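Local coordinates for protein catalase A (Saccharomyces cerevisiae, PDB 1A4E) that catalyses the breakdown of hydrogen peroxide to water and oxygen with a heme cofactor, probably protecting the yeast cell from peroxide made by peroxisomal oxidases, at residues B[53-58]-B[144-149]; B[161-166]-B[181-186]. All coordinates share one frame; numbering follows the deposited sequence.

How the contacts relate
Both contacts are buried and free of hydrogen bonds between their paired segments, yet their chemistry differs with their place in the fold. The centre of contact 1 lies about 12 Å from the centre of the chain; the contact joins a heme-lining loop to helix 141-149, so a small apolar touch sits beside charged and coordinated groups. Contact 2, its centre about 19 Å from that of the chain, is a carbon-to-carbon, mainly aromatic meeting of helix 160-168 with the end of helix 176-182. The two are neighbours, their centres about 14 Å apart: Gln149 OE1 lies 3.4 Å from Phe163 CE2, where helices 141-149 and 160-168 pack together. Both touch the same neighbouring subunit.

Contact 1. Residues B[53-58]-B[144-149]; sequences RNPHAH and HFIHTQ. With HEM (protoporphyrin IX containing Fe), chain I; AZI (azide ion), chain H.
Pro55 and Ile146 carry the contact, their side chains crossing at about a right angle. Pro55 CG stands 3.9 Å from Ile146 CD1, while Pro55 CB meets Ile146 CG2 at 4.0 Å. With chi1 at -66°, CG2 of Ile146 lies anti to the backbone N, and both ends of the branched chain reach the proline. The junction is small, 100 Å² in all, and Phe45 of a neighbouring subunit packs on both residues. Pro55, preceded by a cis peptide bond, also turns CG to the azide, 3.5 Å from AZI N1, the atom that binds the heme iron.

Next in the loop, the His56 imidazole lies with one face over pyrrole D of the heme, HEM C3D standing 3.5 Å above the ring plane near its centre. The azide comes to the ring's edge, where His56 NE2 donates to AZI N3 over 2.9 Å at a fairly straight 166°, and to AZI N2 at a more bent 140°. The other ring nitrogen, ND1, is hydrogen-bonded to Ser95 OG. With an alanine here, the azide would probably lose its NE2 donor and the heme the ring lying over pyrrole D. His56 and Pro55 line the distal heme pocket of a catalase, where the azide sits on the iron opposite the axial Tyr341, Ile146 lies behind Pro55, and His56 and Asn129 are active-site residues.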
loop_
_atom_site.group_PDB
_atom_site.type_symbol
_atom_site.label_atom_id
_atom_site.label_comp_id
_atom_site.label_asym_id
_atom_site.label_seq_id
_atom_site.Cartn_x
_atom_site.Cartn_y
_atom_site.Cartn_z
ATOM N N ARG B 53 -10.235 3.630 -10.754
ATOM C CA ARG B 53 -11.497 2.971 -10.427
ATOM C C ARG B 53 -11.739 1.726 -11.277
ATOM O O ARG B 53 -11.409 1.702 -12.462
ATOM C CB ARG B 53 -12.621 3.968 -10.647
ATOM C CG ARG B 53 -13.080 4.609 -9.370
ATOM C CD ARG B 53 -13.976 5.809 -9.599
ATOM N NE ARG B 53 -13.116 6.957 -9.757
ATOM C CZ ARG B 53 -13.194 8.052 -9.006
ATOM N NH1 ARG B 53 -14.084 8.209 -8.036
ATOM N NH2 ARG B 53 -12.310 9.010 -9.219
ATOM N N ASN B 54 -12.288 0.669 -10.685
ATOM C CA ASN B 54 -12.586 -0.558 -11.414
ATOM C C ASN B 54 -14.056 -0.943 -11.172
ATOM O O ASN B 54 -14.388 -1.441 -10.098
ATOM C CB ASN B 54 -11.634 -1.662 -10.934
ATOM C CG ASN B 54 -11.703 -2.945 -11.748
ATOM O OD1 ASN B 54 -12.002 -2.948 -12.941
ATOM N ND2 ASN B 54 -11.427 -4.081 -11.112
ATOM N N PRO B 55 -15.007 -0.705 -12.088
ATOM C CA PRO B 55 -14.814 0.035 -13.334
ATOM C C PRO B 55 -15.077 1.536 -13.157
ATOM O O PRO B 55 -15.012 2.059 -12.037
ATOM C CB PRO B 55 -15.762 -0.697 -14.258
ATOM C CG PRO B 55 -16.976 -0.888 -13.371
ATOM C CD PRO B 55 -16.357 -1.266 -12.028
ATOM N N HIS B 56 -15.440 2.206 -14.261
ATOM C CA HIS B 56 -15.699 3.637 -14.339
ATOM C C HIS B 56 -14.440 4.437 -14.054
ATOM O O HIS B 56 -14.456 5.446 -13.367
ATOM C CB HIS B 56 -16.799 4.063 -13.354
ATOM C CG HIS B 56 -18.221 3.642 -13.695
ATOM N ND1 HIS B 56 -19.191 4.399 -14.198
ATOM C CD2 HIS B 56 -18.757 2.400 -13.457
ATOM C CE1 HIS B 56 -20.284 3.681 -14.259
ATOM N NE2 HIS B 56 -20.011 2.483 -13.811
ATOM N N ALA B 57 -13.306 3.990 -14.592
ATOM C CA ALA B 57 -12.027 4.661 -14.410
ATOM C C ALA B 57 -11.939 6.087 -14.958
ATOM O O ALA B 57 -11.348 6.975 -14.346
ATOM C CB ALA B 57 -10.949 3.818 -15.069
ATOM N N HIS B 58 -12.569 6.324 -16.106
ATOM C CA HIS B 58 -12.538 7.609 -16.775
ATOM C C HIS B 58 -13.785 8.419 -16.457
ATOM O O HIS B 58 -14.893 7.926 -16.667
ATOM C CB HIS B 58 -12.431 7.374 -18.281
ATOM C CG HIS B 58 -12.197 8.666 -19.027
ATOM N ND1 HIS B 58 -11.107 9.412 -18.974
ATOM C CD2 HIS B 58 -13.092 9.285 -19.855
ATOM C CE1 HIS B 58 -11.289 10.459 -19.728
ATOM N NE2 HIS B 58 -12.483 10.369 -20.252
ATOM N N HIS B 144 -16.954 -11.201 -13.980
ATOM C CA HIS B 144 -16.957 -11.866 -15.278
ATOM C C HIS B 144 -17.395 -10.935 -16.389
ATOM O O HIS B 144 -16.750 -10.862 -17.434
ATOM C CB HIS B 144 -17.901 -13.048 -15.271
ATOM C CG HIS B 144 -17.512 -14.174 -14.338
ATOM N ND1 HIS B 144 -17.045 -15.369 -14.673
ATOM C CD2 HIS B 144 -17.612 -14.128 -12.973
ATOM C CE1 HIS B 144 -16.860 -16.057 -13.573
ATOM N NE2 HIS B 144 -17.206 -15.297 -12.558
ATOM N N PHE B 145 -18.487 -10.206 -16.138
ATOM C CA PHE B 145 -19.032 -9.280 -17.106
ATOM C C PHE B 145 -18.081 -8.119 -17.390
ATOM O O PHE B 145 -17.845 -7.809 -18.556
ATOM C CB PHE B 145 -20.385 -8.769 -16.586
ATOM C CG PHE B 145 -20.899 -7.587 -17.399
ATOM C CD1 PHE B 145 -21.276 -7.762 -18.735
ATOM C CD2 PHE B 145 -20.900 -6.311 -16.824
ATOM C CE1 PHE B 145 -21.639 -6.651 -19.496
ATOM C CE2 PHE B 145 -21.263 -5.208 -17.594
ATOM C CZ PHE B 145 -21.627 -5.379 -18.924
ATOM N N ILE B 146 -17.528 -7.446 -16.367
ATOM C CA ILE B 146 -16.626 -6.323 -16.591
ATOM C C ILE B 146 -15.344 -6.773 -17.274
ATOM O O ILE B 146 -14.807 -6.021 -18.087
ATOM C CB ILE B 146 -16.337 -5.625 -15.226
ATOM C CG1 ILE B 146 -17.629 -4.993 -14.723
ATOM C CG2 ILE B 146 -15.279 -4.526 -15.362
ATOM C CD1 ILE B 146 -18.212 -3.858 -15.610
ATOM N N HIS B 147 -14.867 -7.998 -17.006
ATOM C CA HIS B 147 -13.705 -8.532 -17.699
ATOM C C HIS B 147 -13.957 -8.617 -19.200
ATOM O O HIS B 147 -13.080 -8.254 -19.991
ATOM C CB HIS B 147 -13.365 -9.925 -17.175
ATOM C CG HIS B 147 -12.775 -9.974 -15.770
ATOM N ND1 HIS B 147 -12.641 -11.013 -14.944
ATOM C CD2 HIS B 147 -12.291 -8.882 -15.101
ATOM C CE1 HIS B 147 -12.108 -10.603 -13.825
ATOM N NE2 HIS B 147 -11.908 -9.316 -13.935
ATOM N N THR B 148 -15.169 -9.044 -19.610
ATOM C CA THR B 148 -15.501 -9.149 -21.031
ATOM C C THR B 148 -15.740 -7.799 -21.698
ATOM O O THR B 148 -15.619 -7.689 -22.915
ATOM C CB THR B 148 -16.748 -10.049 -21.244
ATOM O OG1 THR B 148 -17.864 -9.451 -20.607
ATOM C CG2 THR B 148 -16.510 -11.437 -20.701
ATOM N N GLN B 149 -16.070 -6.768 -20.909
ATOM C CA GLN B 149 -16.221 -5.402 -21.394
ATOM C C GLN B 149 -14.891 -4.689 -21.615
ATOM O O GLN B 149 -14.821 -3.679 -22.316
ATOM C CB GLN B 149 -17.027 -4.566 -20.406
ATOM C CG GLN B 149 -18.485 -4.947 -20.313
ATOM C CD GLN B 149 -19.263 -4.752 -21.606
ATOM O OE1 GLN B 149 -19.820 -5.691 -22.165
ATOM N NE2 GLN B 149 -19.325 -3.530 -22.132
HETATM C CHA HEM I . -18.324 2.219 -9.754
HETATM C CHB HEM I . -18.925 -2.273 -8.181
HETATM C CHC HEM I . -23.201 -2.425 -10.326
HETATM C CHD HEM I . -22.989 2.338 -10.956
HETATM C C1A HEM I . -18.049 0.949 -9.278
HETATM C C2A HEM I . -16.863 0.611 -8.515
HETATM C C3A HEM I . -17.070 -0.624 -7.997
HETATM C C4A HEM I . -18.363 -1.053 -8.473
HETATM C CMA HEM I . -16.179 -1.398 -7.037
HETATM C CAA HEM I . -15.662 1.508 -8.277
HETATM C CBA HEM I . -15.756 2.093 -6.886
HETATM C CGA HEM I . -14.607 2.996 -6.495
HETATM O O1A HEM I . -13.443 2.636 -6.654
HETATM O O2A HEM I . -14.897 4.075 -6.003
HETATM C C1B HEM I . -20.164 -2.698 -8.608
HETATM C C2B HEM I . -20.679 -4.026 -8.379
HETATM C C3B HEM I . -21.858 -4.121 -9.080
HETATM C C4B HEM I . -22.040 -2.816 -9.700
HETATM C CMB HEM I . -19.961 -5.067 -7.526
HETATM C CAB HEM I . -22.745 -5.194 -9.230
HETATM C CBB HEM I . -22.790 -6.446 -8.459
HETATM C C1C HEM I . -23.536 -1.130 -10.664
HETATM C C2C HEM I . -24.873 -0.713 -11.021
HETATM C C3C HEM I . -24.842 0.647 -11.138
HETATM C C4C HEM I . -23.474 1.044 -10.861
HETATM C CMC HEM I . -26.067 -1.654 -11.168
HETATM C CAC HEM I . -25.895 1.510 -11.402
HETATM C CBC HEM I . -27.073 1.603 -10.569
HETATM C C1D HEM I . -21.686 2.722 -10.703
HETATM C C2D HEM I . -21.190 4.069 -10.833
HETATM C C3D HEM I . -19.877 4.022 -10.523
HETATM C C4D HEM I . -19.566 2.658 -10.191
HETATM C CMD HEM I . -21.985 5.309 -11.217
HETATM C CAD HEM I . -18.896 5.178 -10.571
HETATM C CBD HEM I . -18.785 5.965 -9.286
HETATM C CGD HEM I . -17.828 7.128 -9.470
HETATM O O1D HEM I . -18.086 7.982 -10.307
HETATM O O2D HEM I . -16.811 7.187 -8.791
HETATM N NA HEM I . -18.980 -0.073 -9.223
HETATM N NB HEM I . -21.010 -1.952 -9.395
HETATM N NC HEM I . -22.694 -0.047 -10.522
HETATM N ND HEM I . -20.687 1.859 -10.292
HETATM FE FE HEM I . -20.827 -0.059 -9.899
HETATM N N1 AZI H . -20.071 -0.616 -11.770
HETATM N N2 AZI H . -20.871 -0.267 -12.860
HETATM N N3 AZI H . -21.671 0.079 -13.951
#

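Contact 2. Residues B[161-166]-B[181-186]; sequences DMFWDF and ILFSDR
An aromatic cluster of Phe163, Trp164 and Phe183 packs helix 160-168 against the C-terminal end of helix 176-182. The backbones stay well separated, with CA of Trp164 and CA of Phe183 12.6 Å apart, so long side chains arriving from opposite directions bridge the gap. Phe163 and Phe183 meet along their edges: their planes stand at 78°, but no face of either ring is covered by the other. Phe163 CZ comes 3.7 Å from Phe183 CZ. Here Phe163 has CG anti to the backbone N (chi1 -174°), which carries its ring out to the other segment, and the same CZ touches Leu182 CD2 at 4.1 Å, with the methyl near the plane of the phenylalanine ring.

Trp164 approaches Phe183 differently. Its six-membered ring is inclined only 26° to the phenylalanine, yet the centroids are 5.4 Å apart and the rings are displaced until little of one lies above the other; the touch is made by Trp164 CZ2 at 3.6 Å from Phe183 CZ. Within the same helix, Phe163 CD1 stands 3.6 Å above one face of the indole, toward its rim. In the fold this cluster joins helices 160-168 and 176-182 to the C-terminal helices of the catalase chain: Ile453 of helix 445-457 packs on both Trp164 and Phe183, and the indole NE1 is hydrogen-bonded to His456 ND1.

In the backbone flanking Phe183, Ile181 O accepts from both Ser184 N and Ser184 OG, the hydroxyl at 2.7 Å.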
loop_
_atom_site.group_PDB
_atom_site.type_symbol
_atom_site.label_atom_id
_atom_site.label_comp_id
_atom_site.label_asym_id
_atom_site.label_seq_id
_atom_site.Cartn_x
_atom_site.Cartn_y
_atom_site.Cartn_z
ATOM N N ASP B 161 -15.548 -11.198 -29.370
ATOM C CA ASP B 161 -15.888 -12.565 -28.991
ATOM C C ASP B 161 -16.152 -12.664 -27.503
ATOM O O ASP B 161 -17.114 -13.337 -27.156
ATOM C CB ASP B 161 -14.777 -13.573 -29.287
ATOM C CG ASP B 161 -14.392 -13.743 -30.749
ATOM O OD1 ASP B 161 -15.185 -13.409 -31.618
ATOM O OD2 ASP B 161 -13.288 -14.207 -31.018
ATOM N N MET B 162 -15.357 -12.034 -26.612
ATOM C CA MET B 162 -15.627 -12.063 -25.172
ATOM C C MET B 162 -16.956 -11.383 -24.866
ATOM O O MET B 162 -17.788 -11.911 -24.129
ATOM C CB MET B 162 -14.649 -11.282 -24.306
ATOM C CG MET B 162 -13.167 -11.486 -24.324
ATOM S SD MET B 162 -12.473 -10.451 -23.015
ATOM C CE MET B 162 -12.454 -8.813 -23.683
ATOM N N PHE B 163 -17.105 -10.185 -25.453
ATOM C CA PHE B 163 -18.255 -9.327 -25.250
ATOM C C PHE B 163 -19.541 -10.082 -25.534
ATOM O O PHE B 163 -20.378 -10.234 -24.649
ATOM C CB PHE B 163 -18.089 -8.121 -26.166
ATOM C CG PHE B 163 -19.109 -6.994 -26.051
ATOM C CD1 PHE B 163 -20.430 -7.148 -26.494
ATOM C CD2 PHE B 163 -18.697 -5.768 -25.526
ATOM C CE1 PHE B 163 -21.327 -6.083 -26.413
ATOM C CE2 PHE B 163 -19.602 -4.706 -25.452
ATOM C CZ PHE B 163 -20.916 -4.861 -25.891
ATOM N N TRP B 164 -19.690 -10.591 -26.757
ATOM C CA TRP B 164 -20.908 -11.288 -27.117
ATOM C C TRP B 164 -21.007 -12.709 -26.602
ATOM O O TRP B 164 -22.127 -13.190 -26.431
ATOM C CB TRP B 164 -21.055 -11.260 -28.624
ATOM C CG TRP B 164 -21.453 -9.869 -29.098
ATOM C CD1 TRP B 164 -20.592 -9.121 -29.857
ATOM C CD2 TRP B 164 -22.637 -9.221 -28.841
ATOM N NE1 TRP B 164 -21.224 -8.001 -30.083
ATOM C CE2 TRP B 164 -22.432 -8.012 -29.504
ATOM C CE3 TRP B 164 -23.838 -9.449 -28.167
ATOM C CZ2 TRP B 164 -23.406 -7.017 -29.505
ATOM C CZ3 TRP B 164 -24.816 -8.453 -28.166
ATOM C CH2 TRP B 164 -24.601 -7.248 -28.832
ATOM N N ASP B 165 -19.889 -13.392 -26.302
ATOM C CA ASP B 165 -19.962 -14.734 -25.740
ATOM C C ASP B 165 -20.586 -14.713 -24.356
ATOM O O ASP B 165 -21.400 -15.585 -24.054
ATOM C CB ASP B 165 -18.585 -15.374 -25.612
ATOM C CG ASP B 165 -18.597 -16.866 -25.327
ATOM O OD1 ASP B 165 -19.527 -17.538 -25.748
ATOM O OD2 ASP B 165 -17.674 -17.374 -24.698
ATOM N N PHE B 166 -20.249 -13.724 -23.515
ATOM C CA PHE B 166 -20.848 -13.634 -22.199
ATOM C C PHE B 166 -22.341 -13.327 -22.324
ATOM O O PHE B 166 -23.166 -13.997 -21.704
ATOM C CB PHE B 166 -20.164 -12.535 -21.370
ATOM C CG PHE B 166 -20.776 -12.403 -19.980
ATOM C CD1 PHE B 166 -20.345 -13.245 -18.948
ATOM C CD2 PHE B 166 -21.800 -11.467 -19.748
ATOM C CE1 PHE B 166 -20.948 -13.154 -17.688
ATOM C CE2 PHE B 166 -22.393 -11.387 -18.490
ATOM C CZ PHE B 166 -21.967 -12.229 -17.462
ATOM N N ILE B 181 -30.668 -0.988 -24.980
ATOM C CA ILE B 181 -30.445 0.412 -24.627
ATOM C C ILE B 181 -29.014 0.839 -24.963
ATOM O O ILE B 181 -28.815 1.916 -25.520
ATOM C CB ILE B 181 -30.735 0.612 -23.115
ATOM C CG1 ILE B 181 -32.201 0.327 -22.835
ATOM C CG2 ILE B 181 -30.427 2.051 -22.697
ATOM C CD1 ILE B 181 -32.505 0.209 -21.336
ATOM N N LEU B 182 -28.026 -0.029 -24.686
ATOM C CA LEU B 182 -26.617 0.244 -24.916
ATOM C C LEU B 182 -26.314 0.529 -26.380
ATOM O O LEU B 182 -25.625 1.495 -26.703
ATOM C CB LEU B 182 -25.787 -0.958 -24.439
ATOM C CG LEU B 182 -24.279 -0.943 -24.678
ATOM C CD1 LEU B 182 -23.640 0.122 -23.822
ATOM C CD2 LEU B 182 -23.697 -2.294 -24.353
ATOM N N PHE B 183 -26.869 -0.302 -27.264
ATOM C CA PHE B 183 -26.618 -0.150 -28.682
ATOM C C PHE B 183 -27.540 0.791 -29.426
ATOM O O PHE B 183 -27.432 0.931 -30.644
ATOM C CB PHE B 183 -26.637 -1.526 -29.319
ATOM C CG PHE B 183 -25.312 -2.247 -29.114
ATOM C CD1 PHE B 183 -24.252 -2.014 -29.994
ATOM C CD2 PHE B 183 -25.150 -3.128 -28.044
ATOM C CE1 PHE B 183 -23.032 -2.663 -29.799
ATOM C CE2 PHE B 183 -23.925 -3.774 -27.856
ATOM C CZ PHE B 183 -22.867 -3.543 -28.730
ATOM N N SER B 184 -28.455 1.458 -28.718
ATOM C CA SER B 184 -29.216 2.525 -29.342
ATOM C C SER B 184 -28.329 3.773 -29.299
ATOM O O SER B 184 -27.224 3.726 -28.743
ATOM C CB SER B 184 -30.509 2.771 -28.574
ATOM O OG SER B 184 -30.298 3.373 -27.306
ATOM N N ASP B 185 -28.761 4.913 -29.852
ATOM C CA ASP B 185 -27.940 6.116 -29.790
ATOM C C ASP B 185 -27.848 6.749 -28.406
ATOM O O ASP B 185 -27.021 7.629 -28.172
ATOM C CB ASP B 185 -28.464 7.141 -30.801
ATOM C CG ASP B 185 -28.176 6.816 -32.267
ATOM O OD1 ASP B 185 -27.426 5.886 -32.571
ATOM O OD2 ASP B 185 -28.705 7.522 -33.121
ATOM N N ARG B 186 -28.687 6.285 -27.470
ATOM C CA ARG B 186 -28.613 6.652 -26.061
ATOM C C ARG B 186 -27.301 6.137 -25.459
ATOM O O ARG B 186 -26.841 6.648 -24.442
ATOM C CB ARG B 186 -29.770 6.038 -25.294
ATOM C CG ARG B 186 -31.145 6.520 -25.730
ATOM C CD ARG B 186 -31.451 7.894 -25.159
ATOM N NE ARG B 186 -31.620 7.798 -23.717
ATOM C CZ ARG B 186 -32.801 7.985 -23.111
ATOM N NH1 ARG B 186 -33.909 8.280 -23.807
ATOM N NH2 ARG B 186 -32.854 7.869 -21.780
#